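Long-range contacts in GTP pyrophosphokinase (Streptococcus pneumoniae, PDB 2BE3), which probably makes the alarmone (p)ppGpp by transferring pyrophosphate from ATP to GTP or GDP: residues E43-R48 with L79-Q84; I16-E21 with V126-D131; V83-D88 with E192-I197; L12-Q17 with G135-L140. All coordinates share one frame; numbering follows the deposited sequence.

Contact 1 (E43-R48 with L79-Q84)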
loop_
_atom_site.group_PDB
_atom_site.type_symbol
_atom_site.label_atom_id
_atom_site.label_comp_id
_atom_site.label_asym_id
_atom_site.label_seq_id
_atom_site.Cartn_x
_atom_site.Cartn_y
_atom_site.Cartn_z
ATOM N N GLU A 43 -0.777 -18.481 1.709
ATOM C CA GLU A 43 0.241 -18.671 2.716
ATOM C C GLU A 43 1.379 -17.682 2.651
ATOM O O GLU A 43 1.865 -17.230 3.676
ATOM C CB GLU A 43 0.877 -20.062 2.591
ATOM C CG GLU A 43 -0.101 -21.214 2.532
ATOM C CD GLU A 43 0.538 -22.529 2.944
ATOM O OE1 GLU A 43 1.623 -22.519 3.585
ATOM O OE2 GLU A 43 -0.057 -23.579 2.635
ATOM N N PHE A 44 1.872 -17.452 1.442
ATOM C CA PHE A 44 3.062 -16.648 1.220
ATOM C C PHE A 44 2.791 -15.719 0.070
ATOM O O PHE A 44 2.091 -16.068 -0.866
ATOM C CB PHE A 44 4.308 -17.495 0.919
ATOM C CG PHE A 44 4.639 -18.506 1.991
ATOM C CD1 PHE A 44 5.138 -18.095 3.236
ATOM C CD2 PHE A 44 4.459 -19.871 1.753
ATOM C CE1 PHE A 44 5.421 -19.045 4.247
ATOM C CE2 PHE A 44 4.764 -20.837 2.764
ATOM C CZ PHE A 44 5.231 -20.417 4.000
ATOM N N VAL A 45 3.306 -14.504 0.192
ATOM C CA VAL A 45 3.256 -13.540 -0.857
ATOM C C VAL A 45 4.636 -12.979 -1.088
ATOM O O VAL A 45 5.297 -12.506 -0.188
ATOM C CB VAL A 45 2.253 -12.384 -0.614
ATOM C CG1 VAL A 45 2.309 -11.375 -1.812
ATOM C CG2 VAL A 45 0.857 -12.911 -0.406
ATOM N N THR A 46 4.983 -12.916 -2.362
ATOM C CA THR A 46 6.293 -12.497 -2.808
ATOM C C THR A 46 6.086 -11.521 -3.982
ATOM O O THR A 46 5.030 -11.532 -4.599
ATOM C CB THR A 46 7.021 -13.791 -3.132
ATOM O OG1 THR A 46 7.821 -14.144 -1.981
ATOM C CG2 THR A 46 7.850 -13.713 -4.279
ATOM N N GLY A 47 7.046 -10.639 -4.230
ATOM C CA GLY A 47 7.055 -9.807 -5.406
ATOM C C GLY A 47 8.410 -9.241 -5.774
ATOM O O GLY A 47 9.308 -9.167 -4.939
ATOM N N ARG A 48 8.542 -8.828 -7.028
ATOM C CA ARG A 48 9.782 -8.268 -7.554
ATOM C C ARG A 48 9.489 -7.348 -8.750
ATOM O O ARG A 48 8.594 -7.596 -9.492
ATOM C CB ARG A 48 10.715 -9.403 -8.003
ATOM C CG ARG A 48 10.063 -10.363 -9.021
ATOM C CD ARG A 48 10.770 -10.216 -10.298
ATOM N NE ARG A 48 10.124 -10.779 -11.497
ATOM C CZ ARG A 48 9.196 -10.190 -12.269
ATOM N NH1 ARG A 48 8.653 -9.002 -11.956
ATOM N NH2 ARG A 48 8.796 -10.831 -13.360
ATOM N N LEU A 79 4.008 -10.445 -8.924
ATOM C CA LEU A 79 3.644 -10.880 -7.585
ATOM C C LEU A 79 3.445 -12.351 -7.665
ATOM O O LEU A 79 3.036 -12.847 -8.723
ATOM C CB LEU A 79 2.361 -10.184 -7.098
ATOM C CG LEU A 79 2.903 -8.776 -6.850
ATOM C CD1 LEU A 79 2.369 -7.653 -7.773
ATOM C CD2 LEU A 79 3.092 -8.422 -5.390
ATOM N N ARG A 80 3.766 -13.040 -6.554
ATOM C CA ARG A 80 3.604 -14.478 -6.424
ATOM C C ARG A 80 2.796 -14.774 -5.181
ATOM O O ARG A 80 3.172 -14.408 -4.049
ATOM C CB ARG A 80 4.964 -15.171 -6.322
ATOM C CG ARG A 80 5.888 -14.898 -7.485
ATOM C CD ARG A 80 5.481 -15.721 -8.654
ATOM N NE ARG A 80 5.962 -15.156 -9.911
ATOM C CZ ARG A 80 7.134 -15.470 -10.466
ATOM N NH1 ARG A 80 7.958 -16.340 -9.853
ATOM N NH2 ARG A 80 7.481 -14.916 -11.624
ATOM N N VAL A 81 1.665 -15.418 -5.393
ATOM C CA VAL A 81 0.806 -15.775 -4.292
ATOM C C VAL A 81 0.852 -17.273 -4.151
ATOM O O VAL A 81 0.530 -17.974 -5.090
ATOM C CB VAL A 81 -0.622 -15.226 -4.525
ATOM C CG1 VAL A 81 -1.647 -15.764 -3.473
ATOM C CG2 VAL A 81 -0.566 -13.701 -4.546
HETATM N N MSE A 82 1.292 -17.751 -2.987
HETATM C CA MSE A 82 1.403 -19.171 -2.694
HETATM C C MSE A 82 0.184 -19.649 -1.923
HETATM O O MSE A 82 -0.194 -19.049 -0.930
HETATM C CB MSE A 82 2.696 -19.451 -1.907
HETATM C CG MSE A 82 3.815 -20.110 -2.756
HETATM SE SE MSE A 82 4.398 -19.017 -4.347
HETATM C CE MSE A 82 5.135 -17.337 -3.254
ATOM N N VAL A 83 -0.448 -20.705 -2.416
ATOM C CA VAL A 83 -1.675 -21.236 -1.849
ATOM C C VAL A 83 -1.429 -22.685 -1.479
ATOM O O VAL A 83 -0.490 -23.313 -1.987
ATOM C CB VAL A 83 -2.913 -21.111 -2.835
ATOM C CG1 VAL A 83 -3.199 -19.636 -3.203
ATOM C CG2 VAL A 83 -2.708 -21.941 -4.100
ATOM N N GLN A 84 -2.261 -23.216 -0.585
ATOM C CA GLN A 84 -2.139 -24.581 -0.149
ATOM C C GLN A 84 -2.570 -25.563 -1.243
ATOM O O GLN A 84 -1.819 -26.496 -1.590
ATOM C CB GLN A 84 -3.016 -24.753 1.075
ATOM C CG GLN A 84 -2.646 -25.867 1.977
ATOM C CD GLN A 84 -3.327 -25.770 3.323
ATOM O OE1 GLN A 84 -4.493 -25.343 3.438
ATOM N NE2 GLN A 84 -2.607 -26.199 4.364
#
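Phe44 to Gly47 run antiparallel to Leu79 to Met82, the short strand axes 4.4 Å apart at 167°. Phe44 with Met82 and Thr46 with Arg80 are hydrogen-bonded pairs; Val45 with Val81 and Gly47 with Leu79 are non-hydrogen-bonded. Met82 N gives a nearly straight bond to Phe44 O at 2.8 Å, whereas Met82 O is taken by Glu43 N, also at 2.8 Å. Glu43 and Phe44 thus both lie opposite Met82, a classic beta bulge. Arg80 N approaches Thr46 O from above the carbonyl plane, 40° out of it. Strand 42-49 borders the mixed five-stranded sheet of this RelA/SpoT-type fold and strand 77-83 is its inner neighbour, bonded beyond to strand 137-147. On one face the side chain of Met82, a selenomethionine, bent at chi2 and chi3, brings CE to 4.0 Å from Thr46 CB, while its CB sits at the edge of the Phe44 ring, 3.8 Å from Phe44 CB. Thr46 CG2 rests on Arg80 CB at 3.8 Å. The other face carries Val45, Val81 and Leu79 and is covered by helix 6-35, Leu26 of that helix touching Val45 and Leu79. Leu79 CD2 reaches under Gly47, 4.2 Å from its CA.

Contact 2 (I16-E21 with V126-D131)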
loop_
_atom_site.group_PDB
_atom_site.type_symbol
_atom_site.label_atom_id
_atom_site.label_comp_id
_atom_site.label_asym_id
_atom_site.label_seq_id
_atom_site.Cartn_x
_atom_site.Cartn_y
_atom_site.Cartn_z
ATOM N N ILE A 16 8.203 -0.314 -8.814
ATOM C CA ILE A 16 8.674 -0.513 -7.451
ATOM C C ILE A 16 7.555 -0.134 -6.442
ATOM O O ILE A 16 7.229 -0.904 -5.532
ATOM C CB ILE A 16 9.994 0.311 -7.191
ATOM C CG1 ILE A 16 11.134 -0.196 -8.080
ATOM C CG2 ILE A 16 10.455 0.272 -5.724
ATOM C CD1 ILE A 16 12.358 0.750 -8.159
ATOM N N GLN A 17 6.961 1.042 -6.621
ATOM C CA GLN A 17 5.834 1.469 -5.805
ATOM C C GLN A 17 4.657 0.470 -5.823
ATOM O O GLN A 17 4.174 0.085 -4.749
ATOM C CB GLN A 17 5.352 2.851 -6.245
ATOM C CG GLN A 17 4.435 3.480 -5.257
ATOM C CD GLN A 17 3.852 4.767 -5.745
ATOM O OE1 GLN A 17 4.381 5.398 -6.654
ATOM N NE2 GLN A 17 2.729 5.158 -5.167
ATOM N N ALA A 18 4.215 0.074 -7.025
ATOM C CA ALA A 18 3.133 -0.914 -7.222
ATOM C C ALA A 18 3.367 -2.293 -6.602
ATOM O O ALA A 18 2.449 -2.844 -5.997
ATOM C CB ALA A 18 2.773 -1.064 -8.716
ATOM N N VAL A 19 4.567 -2.861 -6.793
ATOM C CA VAL A 19 4.987 -4.099 -6.106
ATOM C C VAL A 19 4.903 -3.991 -4.568
ATOM O O VAL A 19 4.384 -4.898 -3.896
ATOM C CB VAL A 19 6.426 -4.562 -6.506
ATOM C CG1 VAL A 19 6.853 -5.744 -5.632
ATOM C CG2 VAL A 19 6.440 -4.975 -7.979
ATOM N N GLY A 20 5.429 -2.892 -4.034
ATOM C CA GLY A 20 5.365 -2.594 -2.601
ATOM C C GLY A 20 3.937 -2.530 -2.086
ATOM O O GLY A 20 3.610 -3.166 -1.091
ATOM N N GLU A 21 3.068 -1.789 -2.763
ATOM C CA GLU A 21 1.667 -1.736 -2.366
ATOM C C GLU A 21 0.968 -3.091 -2.515
ATOM O O GLU A 21 0.231 -3.515 -1.619
ATOM C CB GLU A 21 0.913 -0.681 -3.140
ATOM C CG GLU A 21 1.263 0.739 -2.770
ATOM C CD GLU A 21 0.575 1.765 -3.671
ATOM O OE1 GLU A 21 -0.482 1.450 -4.308
ATOM O OE2 GLU A 21 1.094 2.900 -3.739
ATOM N N VAL A 126 -3.124 -7.582 -14.378
ATOM C CA VAL A 126 -4.055 -6.565 -13.901
ATOM C C VAL A 126 -3.567 -5.187 -14.301
ATOM O O VAL A 126 -2.372 -4.991 -14.499
ATOM C CB VAL A 126 -4.321 -6.604 -12.347
ATOM C CG1 VAL A 126 -4.856 -8.012 -11.850
ATOM C CG2 VAL A 126 -3.100 -6.166 -11.545
ATOM N N GLU A 127 -4.499 -4.256 -14.466
ATOM C CA GLU A 127 -4.152 -2.852 -14.505
ATOM C C GLU A 127 -4.226 -2.347 -13.082
ATOM O O GLU A 127 -5.206 -2.603 -12.369
ATOM C CB GLU A 127 -5.090 -2.068 -15.387
ATOM C CG GLU A 127 -4.703 -2.163 -16.789
ATOM C CD GLU A 127 -5.724 -1.570 -17.733
ATOM O OE1 GLU A 127 -6.711 -0.921 -17.269
ATOM O OE2 GLU A 127 -5.514 -1.761 -18.955
ATOM N N TYR A 128 -3.153 -1.671 -12.671
ATOM C CA TYR A 128 -3.023 -1.142 -11.322
ATOM C C TYR A 128 -2.543 0.300 -11.447
ATOM O O TYR A 128 -1.576 0.593 -12.157
ATOM C CB TYR A 128 -2.064 -2.013 -10.489
ATOM C CG TYR A 128 -2.009 -1.631 -9.029
ATOM C CD1 TYR A 128 -3.022 -2.026 -8.149
ATOM C CD2 TYR A 128 -0.955 -0.841 -8.527
ATOM C CE1 TYR A 128 -2.991 -1.664 -6.811
ATOM C CE2 TYR A 128 -0.927 -0.449 -7.193
ATOM C CZ TYR A 128 -1.941 -0.874 -6.335
ATOM O OH TYR A 128 -1.918 -0.509 -5.002
ATOM N N THR A 129 -3.249 1.209 -10.788
ATOM C CA THR A 129 -2.880 2.625 -10.791
ATOM C C THR A 129 -2.188 3.010 -9.485
ATOM O O THR A 129 -2.696 2.743 -8.394
ATOM C CB THR A 129 -4.119 3.498 -11.027
ATOM O OG1 THR A 129 -4.647 3.124 -12.291
ATOM C CG2 THR A 129 -3.764 5.029 -11.059
ATOM N N VAL A 130 -1.005 3.610 -9.612
ATOM C CA VAL A 130 -0.308 4.190 -8.451
ATOM C C VAL A 130 -0.410 5.716 -8.489
ATOM O O VAL A 130 -0.386 6.313 -9.563
ATOM C CB VAL A 130 1.180 3.742 -8.354
ATOM C CG1 VAL A 130 1.251 2.284 -7.987
ATOM C CG2 VAL A 130 1.928 4.011 -9.667
ATOM N N ASP A 131 -0.541 6.332 -7.311
ATOM C CA ASP A 131 -0.460 7.792 -7.190
ATOM C C ASP A 131 0.978 8.208 -6.945
ATOM O O ASP A 131 1.696 7.603 -6.155
ATOM C CB ASP A 131 -1.385 8.304 -6.090
ATOM C CG ASP A 131 -2.850 8.071 -6.416
ATOM O OD1 ASP A 131 -3.400 8.790 -7.278
ATOM O OD2 ASP A 131 -3.450 7.174 -5.796
HETATM O O HOH W 1 -0.334 4.870 -4.509
HETATM O O HOH W 2 -2.560 2.714 -5.606
#
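Ala18 sits where the helix segment 16-21 comes nearest the strand, its CB touching Tyr128 CD2 and Val130 CG1, each at 3.7 Å. This apolar part is close-packed: Val130 CG1 also lies against Ala18 CA, and Ile139 of strand 137-147 packs on Ala18 CB as well. The polar side, by contrast, is hydrated. Tyr128 CG is anti to the backbone N (chi1 -173°), and from there the ring carries its hydroxyl to the acid of the following helix turn. Tyr128 OH donates to Glu21 OE1 at 2.5 Å, using the anti lone pair of that oxygen, with carboxylate and ring planes 68° apart; Lys25 also bonds this hydroxyl. Gln17 NE2 bonds Asp131 O at 2.8 Å, the acceptor exactly in the amide plane, and gives a second bond of 3.1 Å to Glu21 OE2. Water 1 links Glu21 OE2 to Asp131 N, while water 2 lies between Glu21 OE1 and Thr129 O. Asp131 turns its carboxylate to the second subunit, where Gln100 N bonds it. A helix laid across a strand at 105°, apolar in the middle and tied by polar side chains at its rim, is the packing of an alpha/beta sheet face, here beside a dimer interface.

Contact 3 (V83-D88 with E192-I197)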
loop_
_atom_site.group_PDB
_atom_site.type_symbol
_atom_site.label_atom_id
_atom_site.label_comp_id
_atom_site.label_asym_id
_atom_site.label_seq_id
_atom_site.Cartn_x
_atom_site.Cartn_y
_atom_site.Cartn_z
ATOM N N VAL A 83 -0.448 -20.705 -2.416
ATOM C CA VAL A 83 -1.675 -21.236 -1.849
ATOM C C VAL A 83 -1.429 -22.685 -1.479
ATOM O O VAL A 83 -0.490 -23.313 -1.987
ATOM C CB VAL A 83 -2.913 -21.111 -2.835
ATOM C CG1 VAL A 83 -3.199 -19.636 -3.203
ATOM C CG2 VAL A 83 -2.708 -21.941 -4.100
ATOM N N GLN A 84 -2.261 -23.216 -0.585
ATOM C CA GLN A 84 -2.139 -24.581 -0.149
ATOM C C GLN A 84 -2.570 -25.563 -1.243
ATOM O O GLN A 84 -1.819 -26.496 -1.590
ATOM C CB GLN A 84 -3.016 -24.753 1.075
ATOM C CG GLN A 84 -2.646 -25.867 1.977
ATOM C CD GLN A 84 -3.327 -25.770 3.323
ATOM O OE1 GLN A 84 -4.493 -25.343 3.438
ATOM N NE2 GLN A 84 -2.607 -26.199 4.364
ATOM N N PHE A 85 -3.767 -25.360 -1.802
ATOM C CA PHE A 85 -4.349 -26.328 -2.726
ATOM C C PHE A 85 -4.543 -25.760 -4.123
ATOM O O PHE A 85 -4.840 -24.573 -4.285
ATOM C CB PHE A 85 -5.714 -26.772 -2.210
ATOM C CG PHE A 85 -5.668 -27.516 -0.903
ATOM C CD1 PHE A 85 -5.289 -28.851 -0.865
ATOM C CD2 PHE A 85 -6.050 -26.894 0.279
ATOM C CE1 PHE A 85 -5.259 -29.542 0.316
ATOM C CE2 PHE A 85 -6.035 -27.602 1.476
ATOM C CZ PHE A 85 -5.628 -28.922 1.493
ATOM N N VAL A 86 -4.420 -26.620 -5.128
ATOM C CA VAL A 86 -4.834 -26.277 -6.502
ATOM C C VAL A 86 -6.226 -25.604 -6.532
ATOM O O VAL A 86 -6.433 -24.605 -7.213
ATOM C CB VAL A 86 -4.873 -27.550 -7.424
ATOM C CG1 VAL A 86 -5.466 -27.229 -8.828
ATOM C CG2 VAL A 86 -3.527 -28.155 -7.551
ATOM N N ASP A 87 -7.183 -26.177 -5.803
ATOM C CA ASP A 87 -8.542 -25.663 -5.800
ATOM C C ASP A 87 -8.648 -24.343 -5.009
ATOM O O ASP A 87 -9.686 -23.718 -5.001
ATOM C CB ASP A 87 -9.463 -26.719 -5.208
ATOM C CG ASP A 87 -9.771 -27.872 -6.178
ATOM O OD1 ASP A 87 -9.274 -27.948 -7.323
ATOM O OD2 ASP A 87 -10.559 -28.743 -5.787
ATOM N N ASP A 88 -7.576 -23.933 -4.319
ATOM C CA ASP A 88 -7.563 -22.606 -3.691
ATOM C C ASP A 88 -7.345 -21.492 -4.734
ATOM O O ASP A 88 -7.697 -20.334 -4.514
ATOM C CB ASP A 88 -6.478 -22.502 -2.633
ATOM C CG ASP A 88 -6.783 -23.303 -1.395
ATOM O OD1 ASP A 88 -7.966 -23.684 -1.170
ATOM O OD2 ASP A 88 -5.810 -23.563 -0.632
ATOM N N GLU A 192 -7.333 -34.835 -3.042
ATOM C CA GLU A 192 -8.285 -35.900 -2.794
ATOM C C GLU A 192 -8.906 -35.798 -1.399
ATOM O O GLU A 192 -10.042 -36.204 -1.205
ATOM C CB GLU A 192 -7.557 -37.236 -2.923
ATOM C CG GLU A 192 -8.252 -38.290 -3.723
ATOM C CD GLU A 192 -8.346 -37.938 -5.189
ATOM O OE1 GLU A 192 -7.420 -38.308 -5.959
ATOM O OE2 GLU A 192 -9.342 -37.281 -5.559
ATOM N N ILE A 193 -8.155 -35.278 -0.426
ATOM C CA ILE A 193 -8.668 -35.091 0.942
ATOM C C ILE A 193 -8.684 -33.609 1.369
ATOM O O ILE A 193 -8.557 -33.286 2.552
ATOM C CB ILE A 193 -7.911 -35.954 1.974
ATOM C CG1 ILE A 193 -6.441 -35.542 2.079
ATOM C CG2 ILE A 193 -8.061 -37.462 1.643
ATOM C CD1 ILE A 193 -5.789 -36.139 3.252
ATOM N N ARG A 194 -8.860 -32.721 0.395
ATOM C CA ARG A 194 -8.923 -31.300 0.656
ATOM C C ARG A 194 -10.086 -30.968 1.582
ATOM O O ARG A 194 -9.954 -30.109 2.462
ATOM C CB ARG A 194 -9.030 -30.491 -0.660
ATOM C CG ARG A 194 -9.224 -29.002 -0.471
ATOM C CD ARG A 194 -9.351 -28.328 -1.798
ATOM N NE ARG A 194 -9.410 -26.873 -1.699
ATOM C CZ ARG A 194 -10.481 -26.136 -2.017
ATOM N NH1 ARG A 194 -11.589 -26.734 -2.424
ATOM N NH2 ARG A 194 -10.446 -24.796 -1.889
ATOM N N ASP A 195 -11.224 -31.617 1.365
ATOM C CA ASP A 195 -12.414 -31.277 2.124
ATOM C C ASP A 195 -12.175 -31.611 3.582
ATOM O O ASP A 195 -12.548 -30.843 4.445
ATOM C CB ASP A 195 -13.669 -32.015 1.616
ATOM C CG ASP A 195 -14.138 -31.536 0.244
ATOM O OD1 ASP A 195 -13.653 -30.502 -0.295
ATOM O OD2 ASP A 195 -15.036 -32.212 -0.309
ATOM N N ASP A 196 -11.549 -32.760 3.839
ATOM C CA ASP A 196 -11.225 -33.191 5.192
ATOM C C ASP A 196 -10.219 -32.258 5.860
ATOM O O ASP A 196 -10.371 -31.921 7.031
ATOM C CB ASP A 196 -10.668 -34.626 5.191
ATOM C CG ASP A 196 -11.670 -35.653 4.632
ATOM O OD1 ASP A 196 -12.677 -35.974 5.308
ATOM O OD2 ASP A 196 -11.441 -36.154 3.505
ATOM N N ILE A 197 -9.192 -31.852 5.113
ATOM C CA ILE A 197 -8.189 -30.962 5.645
ATOM C C ILE A 197 -8.803 -29.608 6.008
ATOM O O ILE A 197 -8.511 -29.081 7.081
ATOM C CB ILE A 197 -7.005 -30.777 4.666
ATOM C CG1 ILE A 197 -6.201 -32.088 4.524
ATOM C CG2 ILE A 197 -6.127 -29.594 5.104
ATOM C CD1 ILE A 197 -5.459 -32.205 3.198
#
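Arg194 lies across the Phe85 ring as a CH-pi contact: its CG stands 3.7 Å from the ring centroid and only 5° off the normal. CG is anti to the backbone N (chi1 175°), and the chain stays extended as far as NE, carrying the guanidinium beyond the ring towards the two aspartates. Ring and guanidinium planes are 80° apart. The opposite face of Phe85 has Gln84 CG towards its rim. Further apolar packing comes at the ring edge, where Ile197 CD1 meets Phe85 CZ at 3.7 Å and Ile197 CG2 lies in the ring plane; Met190 of helix 170-191 touches both residues. These side chains attach the first turn of helix 194-203 to the loop between strand 77-83 and helix 89-97, so the last modelled helix is held at an end of the alpha/beta core. Charge pairing is centred on one nitrogen. Arg194 NH2 forms a salt bridge with Asp88 OD1 at 2.8 Å, the N-H bond nearly straight and the oxygen in the guanidinium plane; Glu91 is a second acidic partner. Asp87 CB lies over the centre of one guanidinium face, 3.4 Å from Arg194 CZ; Asp87 OD2, well out of the guanidinium plane, can add at most a charge attraction, no N-H pointing at it. Within the loop, Phe85 N donates to the side-chain oxygen Asp88 OD2 at 3.0 Å, and Asp88 N bonds Phe85 O.

Contact 4 (L12-Q17 with G135-L140)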
loop_
_atom_site.group_PDB
_atom_site.type_symbol
_atom_site.label_atom_id
_atom_site.label_comp_id
_atom_site.label_asym_id
_atom_site.label_seq_id
_atom_site.Cartn_x
_atom_site.Cartn_y
_atom_site.Cartn_z
ATOM N N LEU A 12 11.024 2.923 -13.698
ATOM C CA LEU A 12 10.758 1.771 -12.844
ATOM C C LEU A 12 10.041 2.092 -11.546
ATOM O O LEU A 12 9.335 1.239 -11.003
ATOM C CB LEU A 12 12.054 1.027 -12.528
ATOM C CG LEU A 12 12.641 0.298 -13.724
ATOM C CD1 LEU A 12 13.956 -0.330 -13.327
ATOM C CD2 LEU A 12 11.654 -0.715 -14.313
ATOM N N ASP A 13 10.207 3.320 -11.065
ATOM C CA ASP A 13 9.585 3.768 -9.813
ATOM C C ASP A 13 8.121 3.394 -9.602
ATOM O O ASP A 13 7.789 2.836 -8.569
ATOM C CB ASP A 13 9.774 5.265 -9.617
ATOM C CG ASP A 13 10.832 5.563 -8.629
ATOM O OD1 ASP A 13 11.710 6.421 -8.924
ATOM O OD2 ASP A 13 10.809 4.915 -7.538
ATOM N N PRO A 14 7.238 3.735 -10.556
ATOM C CA PRO A 14 5.844 3.293 -10.391
ATOM C C PRO A 14 5.711 1.786 -10.138
ATOM O O PRO A 14 4.893 1.389 -9.319
ATOM C CB PRO A 14 5.172 3.690 -11.713
ATOM C CG PRO A 14 6.053 4.723 -12.291
ATOM C CD PRO A 14 7.435 4.565 -11.757
ATOM N N TYR A 15 6.522 0.977 -10.824
ATOM C CA TYR A 15 6.560 -0.474 -10.638
ATOM C C TYR A 15 7.093 -0.891 -9.261
ATOM O O TYR A 15 6.492 -1.721 -8.606
ATOM C CB TYR A 15 7.377 -1.126 -11.770
ATOM C CG TYR A 15 6.793 -0.848 -13.133
ATOM C CD1 TYR A 15 5.797 -1.670 -13.658
ATOM C CD2 TYR A 15 7.200 0.252 -13.879
ATOM C CE1 TYR A 15 5.241 -1.427 -14.888
ATOM C CE2 TYR A 15 6.645 0.510 -15.119
ATOM C CZ TYR A 15 5.669 -0.333 -15.623
ATOM O OH TYR A 15 5.095 -0.077 -16.852
ATOM N N ILE A 16 8.203 -0.314 -8.814
ATOM C CA ILE A 16 8.674 -0.513 -7.451
ATOM C C ILE A 16 7.555 -0.134 -6.442
ATOM O O ILE A 16 7.229 -0.904 -5.532
ATOM C CB ILE A 16 9.994 0.311 -7.191
ATOM C CG1 ILE A 16 11.134 -0.196 -8.080
ATOM C CG2 ILE A 16 10.455 0.272 -5.724
ATOM C CD1 ILE A 16 12.358 0.750 -8.159
ATOM N N GLN A 17 6.961 1.042 -6.621
ATOM C CA GLN A 17 5.834 1.469 -5.805
ATOM C C GLN A 17 4.657 0.470 -5.823
ATOM O O GLN A 17 4.174 0.085 -4.749
ATOM C CB GLN A 17 5.352 2.851 -6.245
ATOM C CG GLN A 17 4.435 3.480 -5.257
ATOM C CD GLN A 17 3.852 4.767 -5.745
ATOM O OE1 GLN A 17 4.381 5.398 -6.654
ATOM N NE2 GLN A 17 2.729 5.158 -5.167
ATOM N N GLY A 135 1.644 12.661 -10.587
ATOM C CA GLY A 135 0.299 12.263 -11.007
ATOM C C GLY A 135 0.051 10.761 -11.007
ATOM O O GLY A 135 0.977 9.970 -10.909
ATOM N N ALA A 136 -1.217 10.377 -11.092
ATOM C CA ALA A 136 -1.614 8.987 -11.232
ATOM C C ALA A 136 -0.924 8.344 -12.433
ATOM O O ALA A 136 -0.816 8.954 -13.487
ATOM C CB ALA A 136 -3.109 8.890 -11.388
ATOM N N LYS A 137 -0.459 7.109 -12.245
ATOM C CA LYS A 137 0.178 6.348 -13.301
ATOM C C LYS A 137 -0.347 4.892 -13.284
ATOM O O LYS A 137 -0.272 4.198 -12.257
ATOM C CB LYS A 137 1.692 6.448 -13.125
ATOM C CG LYS A 137 2.489 5.525 -14.002
ATOM C CD LYS A 137 2.674 6.159 -15.378
ATOM C CE LYS A 137 2.810 5.116 -16.472
ATOM N NZ LYS A 137 2.732 5.829 -17.772
ATOM N N THR A 138 -0.902 4.447 -14.408
ATOM C CA THR A 138 -1.420 3.089 -14.564
ATOM C C THR A 138 -0.368 2.147 -15.153
ATOM O O THR A 138 0.243 2.446 -16.161
ATOM C CB THR A 138 -2.669 3.046 -15.436
ATOM O OG1 THR A 138 -3.721 3.779 -14.805
ATOM C CG2 THR A 138 -3.147 1.650 -15.559
ATOM N N ILE A 139 -0.143 1.021 -14.497
ATOM C CA ILE A 139 0.847 0.057 -14.943
ATOM C C ILE A 139 0.199 -1.339 -15.110
ATOM O O ILE A 139 -0.902 -1.606 -14.581
ATOM C CB ILE A 139 2.116 0.030 -14.004
ATOM C CG1 ILE A 139 1.767 -0.272 -12.554
ATOM C CG2 ILE A 139 2.861 1.368 -14.021
ATOM C CD1 ILE A 139 1.989 -1.689 -12.187
ATOM N N LEU A 140 0.840 -2.205 -15.894
ATOM C CA LEU A 140 0.518 -3.623 -15.834
ATOM C C LEU A 140 1.289 -4.345 -14.715
ATOM O O LEU A 140 2.541 -4.233 -14.609
ATOM C CB LEU A 140 0.722 -4.333 -17.193
ATOM C CG LEU A 140 -0.123 -3.834 -18.383
ATOM C CD1 LEU A 140 0.333 -4.499 -19.687
ATOM C CD2 LEU A 140 -1.593 -4.017 -18.172
HETATM O O HOH W 3 3.261 -1.640 -17.492
#
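Tyr15 and Ile139 make the main apolar contact between helix segment 12-17 and strand 137-140. Ile139 CG2 lies over one face of the Tyr15 ring, towards its rim, in a CH-pi contact 3.9 Å from the centroid and 22° off the normal. Ile139 CB lies 3.6 Å from Tyr15 CE1. Ile139 CG1 takes the position between backbone N and carbonyl carbon (chi1 57°); CG2, anti to the carbonyl carbon, is the branch that meets the ring. Pro14 extends the apolar patch: its CB touches Ile139 CG2 and Lys137 CG, both at 4.0 Å. Lys137 supplies aliphatic carbon here, while its ammonium pairs with Glu70. The polar part is mediated by solvent. Water 3, in the plane of the Tyr15 ring, is hydrogen-bonded to Tyr15 OH at 2.5 Å and accepts from Leu140 N at 3.0 Å; Leu140 O also lies at the ring edge. Nearby, Asp13 forms a salt bridge with Lys35 of the second subunit. With axes 9.1 Å apart and 74° between their directions, helix and strand pack as helix on sheet in an alpha/beta fold, helix 6-35 crossing one face of the central mixed sheet.

Overall arrangement
Contacts 1, 2 and 4 all belong to the central sheet, whereas contact 3 fixes helix 194-203 on the opposite side of the chain's centre from contacts 2 and 4. Contact 1, nearest that centre, pairs two strands through backbone bonds. Contacts 2 and 4 lie about 5 Å apart between centres and share Ile16 and Gln17 of helix 6-35, which is set on neighbouring strands; contact 2 is the more buried and has direct polar ties, contact 4 rests on apolar packing and a water. Both touch the second subunit, which does not touch contacts 1 and 3. Contact 3, partly buried, relies on an arginine's charge and aliphatic chain, and takes up the polypeptide where contact 1 ends, sharing Val83 and Gln84.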